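Type VI secretion system component (Escherichia coli O6, PDB 2P5Z) is a component of the type VI secretion apparatus that resembles phage T4 tail proteins gp27 and gp5 and probably serves as a hub and spike of the machine. Local coordinates at residues L87-K95 and Y106-L116; L321-K329 and K341-T349. All coordinates share one frame; numbering follows the deposited sequence.

Interaction 1. Residues L87-K95 and Y106-L116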
ATOM      1  N   LEU A  87       4.619  31.847   6.689  1.00 50.85           N
ATOM      2  CA  LEU A  87       4.055  30.625   7.231  1.00 48.98           C
ATOM      3  C   LEU A  87       4.396  30.490   8.712  1.00 49.46           C
ATOM      4  O   LEU A  87       5.571  30.414   9.078  1.00 50.34           O
ATOM      5  CB  LEU A  87       4.572  29.392   6.483  1.00 50.23           C
ATOM      6  CG  LEU A  87       3.926  29.008   5.149  1.00 51.47           C
ATOM      7  CD1 LEU A  87       2.462  29.377   5.141  1.00 51.59           C
ATOM      8  CD2 LEU A  87       4.640  29.677   3.986  1.00 52.80           C
ATOM      9  N   HIS A  88       3.376  30.442   9.565  1.00 47.82           N
ATOM     10  CA  HIS A  88       3.616  30.219  10.998  1.00 45.91           C
ATOM     11  C   HIS A  88       3.338  28.775  11.403  1.00 44.67           C
ATOM     12  O   HIS A  88       2.371  28.146  10.932  1.00 44.13           O
ATOM     13  CB  HIS A  88       2.764  31.149  11.837  1.00 46.29           C
ATOM     14  CG  HIS A  88       3.122  32.594  11.695  1.00 47.50           C
ATOM     15  ND1 HIS A  88       4.149  33.177  12.406  1.00 48.07           N
ATOM     16  CD2 HIS A  88       2.579  33.578  10.937  1.00 49.70           C
ATOM     17  CE1 HIS A  88       4.223  34.461  12.094  1.00 50.17           C
ATOM     18  NE2 HIS A  88       3.284  34.731  11.202  1.00 52.12           N
ATOM     19  N   GLY A  89       4.185  28.249  12.276  1.00 37.50           N
ATOM     20  CA  GLY A  89       4.061  26.885  12.670  1.00 34.50           C
ATOM     21  C   GLY A  89       5.093  26.443  13.673  1.00 37.73           C
ATOM     22  O   GLY A  89       5.698  27.281  14.341  1.00 37.40           O
ATOM     23  N   VAL A  90       5.271  25.120  13.785  1.00 35.21           N
ATOM     24  CA  VAL A  90       6.238  24.510  14.691  1.00 38.15           C
ATOM     25  C   VAL A  90       7.250  23.700  13.910  1.00 40.66           C
ATOM     26  O   VAL A  90       6.984  23.215  12.803  1.00 41.87           O
ATOM     27  CB  VAL A  90       5.606  23.464  15.685  1.00 37.74           C
ATOM     28  CG1 VAL A  90       5.510  24.009  17.074  1.00 39.63           C
ATOM     29  CG2 VAL A  90       4.281  22.968  15.183  1.00 37.93           C
ATOM     30  N   ILE A  91       8.388  23.501  14.547  1.00 38.61           N
ATOM     31  CA  ILE A  91       9.455  22.738  13.985  1.00 38.41           C
ATOM     32  C   ILE A  91       9.291  21.304  14.425  1.00 41.43           C
ATOM     33  O   ILE A  91       9.367  20.982  15.617  1.00 42.18           O
ATOM     34  CB  ILE A  91      10.822  23.300  14.429  1.00 38.65           C
ATOM     35  CG1 ILE A  91      10.994  24.729  13.908  1.00 38.03           C
ATOM     36  CG2 ILE A  91      11.955  22.415  13.950  1.00 35.10           C
ATOM     37  CD1 ILE A  91      10.704  24.895  12.426  1.00 37.11           C
ATOM     38  N   THR A  92       9.086  20.449  13.435  1.00 43.97           N
ATOM     39  CA  THR A  92       8.752  19.044  13.627  1.00 45.68           C
ATOM     40  C   THR A  92       9.972  18.137  13.505  1.00 45.31           C
ATOM     41  O   THR A  92      10.065  17.103  14.153  1.00 48.39           O
ATOM     42  CB  THR A  92       7.709  18.680  12.583  1.00 46.05           C
ATOM     43  OG1 THR A  92       6.424  19.026  13.104  1.00 50.32           O
ATOM     44  CG2 THR A  92       7.756  17.218  12.206  1.00 52.89           C
ATOM     45  N   GLY A  93      10.928  18.544  12.678  1.00 45.70           N
ATOM     46  CA  GLY A  93      12.065  17.699  12.366  1.00 36.73           C
ATOM     47  C   GLY A  93      13.320  18.525  12.248  1.00 37.69           C
ATOM     48  O   GLY A  93      13.279  19.700  11.889  1.00 38.24           O
ATOM     49  N   PHE A  94      14.448  17.911  12.540  1.00 33.11           N
ATOM     50  CA  PHE A  94      15.679  18.633  12.497  1.00 38.97           C
ATOM     51  C   PHE A  94      16.735  17.702  11.977  1.00 43.60           C
ATOM     52  O   PHE A  94      16.833  16.551  12.419  1.00 47.51           O
ATOM     53  CB  PHE A  94      16.046  19.148  13.892  1.00 37.52           C
ATOM     54  CG  PHE A  94      17.459  19.632  14.011  1.00 36.97           C
ATOM     55  CD1 PHE A  94      17.841  20.843  13.445  1.00 37.12           C
ATOM     56  CD2 PHE A  94      18.410  18.879  14.691  1.00 38.97           C
ATOM     57  CE1 PHE A  94      19.140  21.289  13.550  1.00 35.27           C
ATOM     58  CE2 PHE A  94      19.721  19.324  14.814  1.00 37.19           C
ATOM     59  CZ  PHE A  94      20.081  20.534  14.245  1.00 37.05           C
ATOM     60  N   LYS A  95      17.537  18.212  11.048  1.00 44.70           N
ATOM     61  CA  LYS A  95      18.642  17.450  10.496  1.00 45.95           C
ATOM     62  C   LYS A  95      19.918  18.273  10.478  1.00 46.54           C
ATOM     63  O   LYS A  95      19.903  19.423  10.061  1.00 46.87           O
ATOM     64  CB  LYS A  95      18.302  17.036   9.065  1.00 45.16           C
ATOM     65  CG  LYS A  95      17.371  15.874   8.947  1.00 42.10           C
ATOM     66  CD  LYS A  95      16.738  15.873   7.606  1.00 43.45           C
ATOM     67  CE  LYS A  95      16.221  14.489   7.275  1.00 46.91           C
ATOM     68  NZ  LYS A  95      15.536  14.560   5.955  1.00 53.09           N
ATOM     69  N   TYR A 106      21.951  22.633   7.667  1.00 40.80           N
ATOM     70  CA  TYR A 106      20.900  22.062   8.501  1.00 40.97           C
ATOM     71  C   TYR A 106      19.600  22.007   7.746  1.00 40.21           C
ATOM     72  O   TYR A 106      19.416  22.753   6.785  1.00 38.97           O
ATOM     73  CB  TYR A 106      20.666  22.882   9.779  1.00 42.10           C
ATOM     74  CG  TYR A 106      21.857  22.936  10.698  1.00 43.75           C
ATOM     75  CD1 TYR A 106      22.742  24.016  10.661  1.00 41.56           C
ATOM     76  CD2 TYR A 106      22.107  21.907  11.602  1.00 42.66           C
ATOM     77  CE1 TYR A 106      23.843  24.070  11.499  1.00 40.35           C
ATOM     78  CE2 TYR A 106      23.206  21.947  12.444  1.00 43.49           C
ATOM     79  CZ  TYR A 106      24.077  23.033  12.387  1.00 44.59           C
ATOM     80  OH  TYR A 106      25.176  23.081  13.231  1.00 45.65           O
ATOM     81  N   GLU A 107      18.690  21.140   8.193  1.00 38.47           N
ATOM     82  CA  GLU A 107      17.329  21.164   7.670  1.00 39.74           C
ATOM     83  C   GLU A 107      16.277  21.150   8.776  1.00 37.15           C
ATOM     84  O   GLU A 107      16.450  20.489   9.800  1.00 34.07           O
ATOM     85  CB  GLU A 107      17.103  20.020   6.684  1.00 41.85           C
ATOM     86  CG  GLU A 107      15.932  20.261   5.750  1.00 49.07           C
ATOM     87  CD  GLU A 107      15.744  19.140   4.745  1.00 55.23           C
ATOM     88  OE1 GLU A 107      16.497  19.102   3.752  1.00 57.77           O
ATOM     89  OE2 GLU A 107      14.833  18.303   4.936  1.00 58.78           O
ATOM     90  N   VAL A 108      15.207  21.915   8.587  1.00 34.73           N
ATOM     91  CA  VAL A 108      14.068  21.820   9.476  1.00 36.78           C
ATOM     92  C   VAL A 108      12.770  21.599   8.715  1.00 41.03           C
ATOM     93  O   VAL A 108      12.613  22.047   7.570  1.00 35.90           O
ATOM     94  CB  VAL A 108      13.908  23.048  10.413  1.00 36.38           C
ATOM     95  CG1 VAL A 108      14.990  23.058  11.498  1.00 30.99           C
ATOM     96  CG2 VAL A 108      13.878  24.357   9.616  1.00 30.72           C
ATOM     97  N   ARG A 109      11.838  20.899   9.361  1.00 42.87           N
ATOM     98  CA  ARG A 109      10.507  20.745   8.816  1.00 40.21           C
ATOM     99  C   ARG A 109       9.577  21.690   9.552  1.00 37.52           C
ATOM    100  O   ARG A 109       9.540  21.698  10.765  1.00 40.70           O
ATOM    101  CB  ARG A 109      10.034  19.302   8.953  1.00 44.49           C
ATOM    102  CG  ARG A 109       8.621  19.062   8.429  1.00 48.96           C
ATOM    103  CD  ARG A 109       8.399  17.597   8.153  1.00 52.34           C
ATOM    104  NE  ARG A 109       8.683  17.270   6.760  1.00 54.41           N
ATOM    105  CZ  ARG A 109       8.865  16.037   6.307  1.00 51.26           C
ATOM    106  NH1 ARG A 109       8.812  15.020   7.141  1.00 53.66           N
ATOM    107  NH2 ARG A 109       9.120  15.826   5.030  1.00 49.42           N
ATOM    108  N   LEU A 110       8.839  22.502   8.818  1.00 39.38           N
ATOM    109  CA  LEU A 110       7.937  23.454   9.423  1.00 39.49           C
ATOM    110  C   LEU A 110       6.512  23.067   9.058  1.00 44.99           C
ATOM    111  O   LEU A 110       6.140  23.006   7.877  1.00 47.94           O
ATOM    112  CB  LEU A 110       8.238  24.878   8.946  1.00 38.96           C
ATOM    113  CG  LEU A 110       7.190  25.896   9.426  1.00 39.77           C
ATOM    114  CD1 LEU A 110       7.327  26.082  10.939  1.00 38.98           C
ATOM    115  CD2 LEU A 110       7.293  27.240   8.715  1.00 36.61           C
ATOM    116  N   GLU A 111       5.719  22.771  10.083  1.00 45.15           N
ATOM    117  CA  GLU A 111       4.329  22.381   9.901  1.00 43.06           C
ATOM    118  C   GLU A 111       3.498  23.244  10.840  1.00 42.42           C
ATOM    119  O   GLU A 111       4.026  23.775  11.826  1.00 42.86           O
ATOM    120  CB  GLU A 111       4.158  20.898  10.217  1.00 41.76           C
ATOM    121  CG  GLU A 111       5.057  19.992   9.410  1.00 44.61           C
ATOM    122  CD  GLU A 111       4.641  18.544   9.439  1.00 47.16           C
ATOM    123  OE1 GLU A 111       5.333  17.746  10.113  1.00 45.67           O
ATOM    124  OE2 GLU A 111       3.632  18.204   8.774  1.00 47.50           O
ATOM    125  N   PRO A 112       2.195  23.388  10.559  1.00 41.75           N
ATOM    126  CA  PRO A 112       1.385  24.114  11.525  1.00 39.46           C
ATOM    127  C   PRO A 112       1.094  23.222  12.753  1.00 40.81           C
ATOM    128  O   PRO A 112       1.414  22.017  12.761  1.00 39.65           O
ATOM    129  CB  PRO A 112       0.099  24.365  10.750  1.00 37.26           C
ATOM    130  CG  PRO A 112      -0.018  23.202   9.887  1.00 35.89           C
ATOM    131  CD  PRO A 112       1.371  22.884   9.442  1.00 38.50           C
ATOM    132  N   ARG A 113       0.515  23.810  13.788  1.00 40.55           N
ATOM    133  CA  ARG A 113       0.299  23.088  15.036  1.00 39.80           C
ATOM    134  C   ARG A 113      -0.705  21.932  14.838  1.00 39.24           C
ATOM    135  O   ARG A 113      -0.546  20.864  15.442  1.00 36.64           O
ATOM    136  CB  ARG A 113      -0.146  24.054  16.140  1.00 40.44           C
ATOM    137  CG  ARG A 113       0.972  24.920  16.715  1.00 37.19           C
ATOM    138  CD  ARG A 113       0.388  26.123  17.453  1.00 37.07           C
ATOM    139  NE  ARG A 113      -0.407  26.972  16.563  1.00 37.20           N
ATOM    140  CZ  ARG A 113      -1.366  27.811  16.965  1.00 42.14           C
ATOM    141  NH1 ARG A 113      -1.680  27.898  18.258  1.00 45.00           N
ATOM    142  NH2 ARG A 113      -2.032  28.556  16.078  1.00 38.25           N
ATOM    143  N   MET A 114      -1.670  22.131  13.933  1.00 34.70           N
ATOM    144  CA  MET A 114      -2.603  21.089  13.528  1.00 32.78           C
ATOM    145  C   MET A 114      -1.931  19.775  13.175  1.00 36.16           C
ATOM    146  O   MET A 114      -2.420  18.736  13.563  1.00 40.92           O
ATOM    147  CB  MET A 114      -3.514  21.558  12.388  1.00 35.79           C
ATOM    148  CG  MET A 114      -4.611  20.544  11.991  1.00 36.14           C
ATOM    149  SD  MET A 114      -5.723  21.176  10.726  1.00 30.77           S
ATOM    150  CE  MET A 114      -7.231  20.304  11.131  1.00 38.67           C
ATOM    151  N   ALA A 115      -0.788  19.802  12.489  1.00 40.12           N
ATOM    152  CA  ALA A 115      -0.032  18.564  12.215  1.00 39.88           C
ATOM    153  C   ALA A 115       0.253  17.736  13.466  1.00 40.80           C
ATOM    154  O   ALA A 115       0.395  16.526  13.376  1.00 42.64           O
ATOM    155  CB  ALA A 115       1.264  18.864  11.522  1.00 34.83           C
ATOM    156  N   LEU A 116       0.324  18.379  14.630  1.00 41.42           N
ATOM    157  CA  LEU A 116       0.632  17.651  15.859  1.00 46.06           C
ATOM    158  C   LEU A 116      -0.494  16.741  16.345  1.00 46.26           C
ATOM    159  O   LEU A 116      -0.236  15.869  17.159  1.00 46.44           O
ATOM    160  CB  LEU A 116       1.058  18.588  16.979  1.00 44.70           C
ATOM    161  CG  LEU A 116       2.307  19.409  16.707  1.00 48.05           C
ATOM    162  CD1 LEU A 116       2.427  20.444  17.819  1.00 48.42           C
ATOM    163  CD2 LEU A 116       3.570  18.523  16.605  1.00 44.88           C
TER
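K95 and E107 face each other as a hydrogen-bonded antiparallel pair, a good illustration of how main-chain pairing sets the side chains. K95 N meets E107 O at 2.8 Å, and the reverse bond, E107 N to K95 O, is alike. V90 and E111 repeat the pattern further along. Between these pairs the 87-95 strand spends one residue more than its partner: R109 O receives T92 N at 3.0 Å, whereas R109 N turns to G93 O.

Apolar side chains gather on the face of I91, F94, V108 and L110. I91 divides its branches, CG2 lying 4.0 Å from V108 CG1 and CD1 meeting L110 CD1. With its CG anti to the backbone N (chi1 166°), F94 carries CZ to 3.6 Å from Y106 CD2; the two rings meet rim to rim, their planes only 20° apart. V108 CG1 touches the edge of the F94 ring.

Polar side-chain links are slight. K95 NZ stays 3.9 Å from E107 OE2, a long salt bridge, while Q48 holds E107 OE1. T92 OG1 makes a weak bond to E111 OE1.

F94 and K95 also pair with a strand of the second subunit, carrying the sheet across the interface. Strands 85-99 and 104-111 make up an antiparallel beta hairpin within the baseplate-hub family region.

Interaction 2. Residues L321-K329 and K341-T349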
ATOM      1  N   LEU A 321       1.954  35.566  -3.600  1.00 69.39           N
ATOM      2  CA  LEU A 321       0.618  35.694  -3.066  1.00 71.84           C
ATOM      3  C   LEU A 321      -0.224  34.438  -3.323  1.00 73.11           C
ATOM      4  O   LEU A 321      -1.183  34.177  -2.591  1.00 74.84           O
ATOM      5  CB  LEU A 321      -0.066  36.928  -3.663  1.00 72.77           C
ATOM      6  CG  LEU A 321       0.333  38.284  -3.071  1.00 75.10           C
ATOM      7  CD1 LEU A 321      -0.388  39.421  -3.785  1.00 73.93           C
ATOM      8  CD2 LEU A 321       0.057  38.332  -1.563  1.00 75.77           C
ATOM      9  N   LEU A 322       0.151  33.665  -4.347  1.00 70.91           N
ATOM     10  CA  LEU A 322      -0.631  32.509  -4.796  1.00 67.93           C
ATOM     11  C   LEU A 322      -0.615  31.358  -3.783  1.00 65.26           C
ATOM     12  O   LEU A 322       0.444  30.886  -3.358  1.00 63.09           O
ATOM     13  CB  LEU A 322      -0.150  32.029  -6.167  1.00 70.82           C
ATOM     14  CG  LEU A 322      -1.259  31.515  -7.090  1.00 73.43           C
ATOM     15  CD1 LEU A 322      -1.970  32.680  -7.737  1.00 74.69           C
ATOM     16  CD2 LEU A 322      -0.719  30.604  -8.167  1.00 73.95           C
ATOM     17  N   MET A 323      -1.811  30.911  -3.414  1.00 62.99           N
ATOM     18  CA  MET A 323      -2.008  30.105  -2.222  1.00 58.96           C
ATOM     19  C   MET A 323      -3.256  29.265  -2.424  1.00 56.15           C
ATOM     20  O   MET A 323      -4.151  29.680  -3.154  1.00 57.67           O
ATOM     21  CB  MET A 323      -2.270  31.056  -1.065  1.00 58.10           C
ATOM     22  CG  MET A 323      -1.539  30.741   0.204  1.00 62.17           C
ATOM     23  SD  MET A 323      -2.110  31.844   1.511  1.00 60.91           S
ATOM     24  CE  MET A 323      -2.259  33.418   0.663  1.00 63.23           C
ATOM     25  N   PRO A 324      -3.326  28.087  -1.778  1.00 53.97           N
ATOM     26  CA  PRO A 324      -4.584  27.362  -1.680  1.00 52.42           C
ATOM     27  C   PRO A 324      -5.691  28.176  -0.999  1.00 54.86           C
ATOM     28  O   PRO A 324      -5.470  28.797   0.047  1.00 54.70           O
ATOM     29  CB  PRO A 324      -4.215  26.162  -0.812  1.00 50.53           C
ATOM     30  CG  PRO A 324      -2.791  25.955  -1.063  1.00 52.17           C
ATOM     31  CD  PRO A 324      -2.231  27.335  -1.142  1.00 53.72           C
ATOM     32  N   GLY A 325      -6.870  28.173  -1.609  1.00 56.35           N
ATOM     33  CA  GLY A 325      -7.991  28.944  -1.105  1.00 55.45           C
ATOM     34  C   GLY A 325      -8.290  30.148  -1.971  1.00 56.53           C
ATOM     35  O   GLY A 325      -9.422  30.636  -1.994  1.00 53.72           O
ATOM     36  N   LEU A 326      -7.273  30.638  -2.672  1.00 59.01           N
ATOM     37  CA  LEU A 326      -7.439  31.788  -3.562  1.00 61.95           C
ATOM     38  C   LEU A 326      -8.168  31.437  -4.844  1.00 61.12           C
ATOM     39  O   LEU A 326      -7.853  30.439  -5.485  1.00 60.36           O
ATOM     40  CB  LEU A 326      -6.084  32.392  -3.922  1.00 65.96           C
ATOM     41  CG  LEU A 326      -5.646  33.647  -3.168  1.00 69.05           C
ATOM     42  CD1 LEU A 326      -5.277  33.332  -1.721  1.00 71.35           C
ATOM     43  CD2 LEU A 326      -4.474  34.278  -3.884  1.00 70.09           C
ATOM     44  N   GLU A 327      -9.155  32.255  -5.198  1.00 64.37           N
ATOM     45  CA  GLU A 327      -9.739  32.222  -6.534  1.00 68.67           C
ATOM     46  C   GLU A 327      -9.000  33.236  -7.384  1.00 69.55           C
ATOM     47  O   GLU A 327      -9.013  34.429  -7.085  1.00 70.01           O
ATOM     48  CB  GLU A 327     -11.228  32.569  -6.507  1.00 72.69           C
ATOM     49  CG  GLU A 327     -11.955  32.344  -7.847  1.00 80.41           C
ATOM     50  CD  GLU A 327     -12.386  33.641  -8.569  1.00 86.84           C
ATOM     51  OE1 GLU A 327     -13.548  33.689  -9.041  1.00 88.26           O
ATOM     52  OE2 GLU A 327     -11.584  34.603  -8.679  1.00 88.00           O
ATOM     53  N   ILE A 328      -8.333  32.775  -8.432  1.00 70.18           N
ATOM     54  CA  ILE A 328      -7.650  33.700  -9.326  1.00 72.99           C
ATOM     55  C   ILE A 328      -8.171  33.603 -10.750  1.00 74.82           C
ATOM     56  O   ILE A 328      -8.841  32.639 -11.114  1.00 76.08           O
ATOM     57  CB  ILE A 328      -6.130  33.479  -9.331  1.00 72.94           C
ATOM     58  CG1 ILE A 328      -5.786  32.196 -10.087  1.00 72.87           C
ATOM     59  CG2 ILE A 328      -5.588  33.468  -7.899  1.00 72.26           C
ATOM     60  CD1 ILE A 328      -4.430  32.192 -10.708  1.00 74.16           C
ATOM     61  N   LYS A 329      -7.880  34.624 -11.552  1.00 78.31           N
ATOM     62  CA  LYS A 329      -8.130  34.550 -12.992  1.00 78.87           C
ATOM     63  C   LYS A 329      -6.884  34.927 -13.769  1.00 77.79           C
ATOM     64  O   LYS A 329      -5.936  35.470 -13.205  1.00 76.90           O
ATOM     65  CB  LYS A 329      -9.336  35.388 -13.412  1.00 80.75           C
ATOM     66  CG  LYS A 329      -9.692  36.525 -12.464  1.00 85.51           C
ATOM     67  CD  LYS A 329     -11.207  36.719 -12.333  1.00 87.69           C
ATOM     68  CE  LYS A 329     -11.893  36.968 -13.682  1.00 89.69           C
ATOM     69  NZ  LYS A 329     -12.470  35.735 -14.315  1.00 90.00           N
ATOM     70  N   LYS A 341     -12.110  32.153 -17.036  1.00 84.08           N
ATOM     71  CA  LYS A 341     -13.322  32.156 -16.191  1.00 83.02           C
ATOM     72  C   LYS A 341     -13.006  32.394 -14.716  1.00 80.38           C
ATOM     73  O   LYS A 341     -13.746  33.083 -14.021  1.00 81.97           O
ATOM     74  CB  LYS A 341     -14.086  30.830 -16.286  1.00 86.30           C
ATOM     75  CG  LYS A 341     -14.386  30.312 -17.679  1.00 90.63           C
ATOM     76  CD  LYS A 341     -15.480  31.083 -18.384  1.00 92.54           C
ATOM     77  CE  LYS A 341     -15.706  30.513 -19.771  1.00 93.30           C
ATOM     78  NZ  LYS A 341     -16.785  31.251 -20.475  1.00 95.31           N
ATOM     79  N   GLY A 342     -11.908  31.816 -14.242  1.00 76.50           N
ATOM     80  CA  GLY A 342     -11.568  31.848 -12.819  1.00 72.33           C
ATOM     81  C   GLY A 342     -11.325  30.442 -12.299  1.00 68.01           C
ATOM     82  O   GLY A 342     -12.083  29.516 -12.593  1.00 69.31           O
ATOM     83  N   VAL A 343     -10.236  30.256 -11.566  1.00 62.62           N
ATOM     84  CA  VAL A 343      -9.912  28.936 -11.036  1.00 59.24           C
ATOM     85  C   VAL A 343      -9.635  29.016  -9.551  1.00 55.53           C
ATOM     86  O   VAL A 343      -9.166  30.040  -9.056  1.00 55.21           O
ATOM     87  CB  VAL A 343      -8.714  28.252 -11.773  1.00 62.90           C
ATOM     88  CG1 VAL A 343      -8.902  28.295 -13.281  1.00 61.94           C
ATOM     89  CG2 VAL A 343      -7.357  28.864 -11.386  1.00 58.89           C
ATOM     90  N   LEU A 344      -9.957  27.944  -8.836  1.00 53.64           N
ATOM     91  CA  LEU A 344      -9.741  27.906  -7.395  1.00 49.92           C
ATOM     92  C   LEU A 344      -8.525  27.062  -7.149  1.00 47.54           C
ATOM     93  O   LEU A 344      -8.494  25.904  -7.548  1.00 47.87           O
ATOM     94  CB  LEU A 344     -10.949  27.296  -6.685  1.00 53.29           C
ATOM     95  CG  LEU A 344     -11.044  27.200  -5.149  1.00 54.92           C
ATOM     96  CD1 LEU A 344     -10.523  25.870  -4.604  1.00 53.29           C
ATOM     97  CD2 LEU A 344     -10.409  28.399  -4.415  1.00 54.19           C
ATOM     98  N   ILE A 345      -7.537  27.643  -6.482  1.00 46.16           N
ATOM     99  CA  ILE A 345      -6.304  26.942  -6.181  1.00 47.24           C
ATOM    100  C   ILE A 345      -6.537  25.957  -5.057  1.00 46.71           C
ATOM    101  O   ILE A 345      -6.925  26.353  -3.957  1.00 42.65           O
ATOM    102  CB  ILE A 345      -5.204  27.908  -5.718  1.00 46.67           C
ATOM    103  CG1 ILE A 345      -5.049  29.083  -6.699  1.00 48.96           C
ATOM    104  CG2 ILE A 345      -3.890  27.144  -5.462  1.00 42.50           C
ATOM    105  CD1 ILE A 345      -4.568  28.702  -8.106  1.00 47.08           C
ATOM    106  N   THR A 346      -6.293  24.681  -5.348  1.00 45.75           N
ATOM    107  CA  THR A 346      -6.419  23.623  -4.365  1.00 45.16           C
ATOM    108  C   THR A 346      -5.082  23.234  -3.761  1.00 48.27           C
ATOM    109  O   THR A 346      -5.050  22.663  -2.677  1.00 52.24           O
ATOM    110  CB  THR A 346      -7.058  22.361  -4.960  1.00 44.09           C
ATOM    111  OG1 THR A 346      -6.215  21.832  -5.994  1.00 45.38           O
ATOM    112  CG2 THR A 346      -8.429  22.683  -5.538  1.00 44.60           C
ATOM    113  N   GLY A 347      -3.981  23.512  -4.457  1.00 45.47           N
ATOM    114  CA  GLY A 347      -2.673  23.065  -3.994  1.00 42.69           C
ATOM    115  C   GLY A 347      -1.527  23.800  -4.664  1.00 45.59           C
ATOM    116  O   GLY A 347      -1.682  24.263  -5.784  1.00 46.23           O
ATOM    117  N   VAL A 348      -0.400  23.957  -3.957  1.00 43.20           N
ATOM    118  CA  VAL A 348       0.844  24.468  -4.538  1.00 40.90           C
ATOM    119  C   VAL A 348       2.067  23.664  -4.073  1.00 43.44           C
ATOM    120  O   VAL A 348       2.135  23.217  -2.930  1.00 45.71           O
ATOM    121  CB  VAL A 348       1.102  25.979  -4.250  1.00 40.61           C
ATOM    122  CG1 VAL A 348      -0.008  26.869  -4.795  1.00 36.01           C
ATOM    123  CG2 VAL A 348       1.281  26.239  -2.772  1.00 44.93           C
ATOM    124  N   THR A 349       3.021  23.451  -4.971  1.00 43.81           N
ATOM    125  CA  THR A 349       4.355  22.977  -4.586  1.00 45.83           C
ATOM    126  C   THR A 349       5.300  24.164  -4.795  1.00 46.81           C
ATOM    127  O   THR A 349       5.085  24.977  -5.667  1.00 44.33           O
ATOM    128  CB  THR A 349       4.755  21.721  -5.372  1.00 48.73           C
ATOM    129  OG1 THR A 349       3.781  20.706  -5.117  1.00 54.19           O
ATOM    130  CG2 THR A 349       6.109  21.173  -4.941  1.00 50.65           C
TER
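I345 reaches the 321-329 segment with both its main chain and its side chain, showing how one strand residue can serve two kinds of contact. I345 N gives a nearly straight bond (177°) to L326 O at 3.0 Å, and its O accepts G325 N. Further along, I328 and V343 form a hydrogen-bonded antiparallel pair, V343 N lying 2.8 Å from I328 O. A type II turn from M323 to L326 precedes E327, with G325 providing the positive phi.

Apolar side chains pack both on one another and on main-chain carbonyls. I345 rests its CB and CG2 against M323 O and brings CD1 to 4.2 Å from I328 CG1 and close to L322 CD2. I328 CG1 also meets V343 CG2 at 3.9 Å. At the turn the P324 ring crosses the V348 side chain at about a right angle, P324 CD being 4.0 Å from V348 CG2. Swung away from its own backbone N (chi1 -176°), the L344 side chain lays CD2 against the carbonyl oxygens of G325 and L326.

A bent K329 brings NZ to R340 O and, more weakly, to K341 O, at the carbonyl end of helix 337-341, whose dipole would probably favour a positive charge.

Strand 209-214 runs parallel along the other edge of strand 326-330. Strand 359-366 pairs with 343-353, in which T346 and G347 form a classic beta bulge opposite T363.

In the fold
From the N terminus, interaction 1 comes first, closing a hairpin with ten residues between its segments. Some two hundred residues later interaction 2 closes a similar span, this time containing most of helix 337-341. They stand in series, neither enclosing nor crossing the other. The centres of interactions 1 and 2 lie about 24 Å apart; the nearest atoms of interactions 1 and 2 are about 6 Å apart, without touching. Earlier strands bridge them: 44-51 pairs with 104-111 of interaction 1 and with 29-38, which in turn pairs with 343-353 of interaction 2. Early and late parts of the hub-family region are thus tied together, an example of local closures joined through intervening strands.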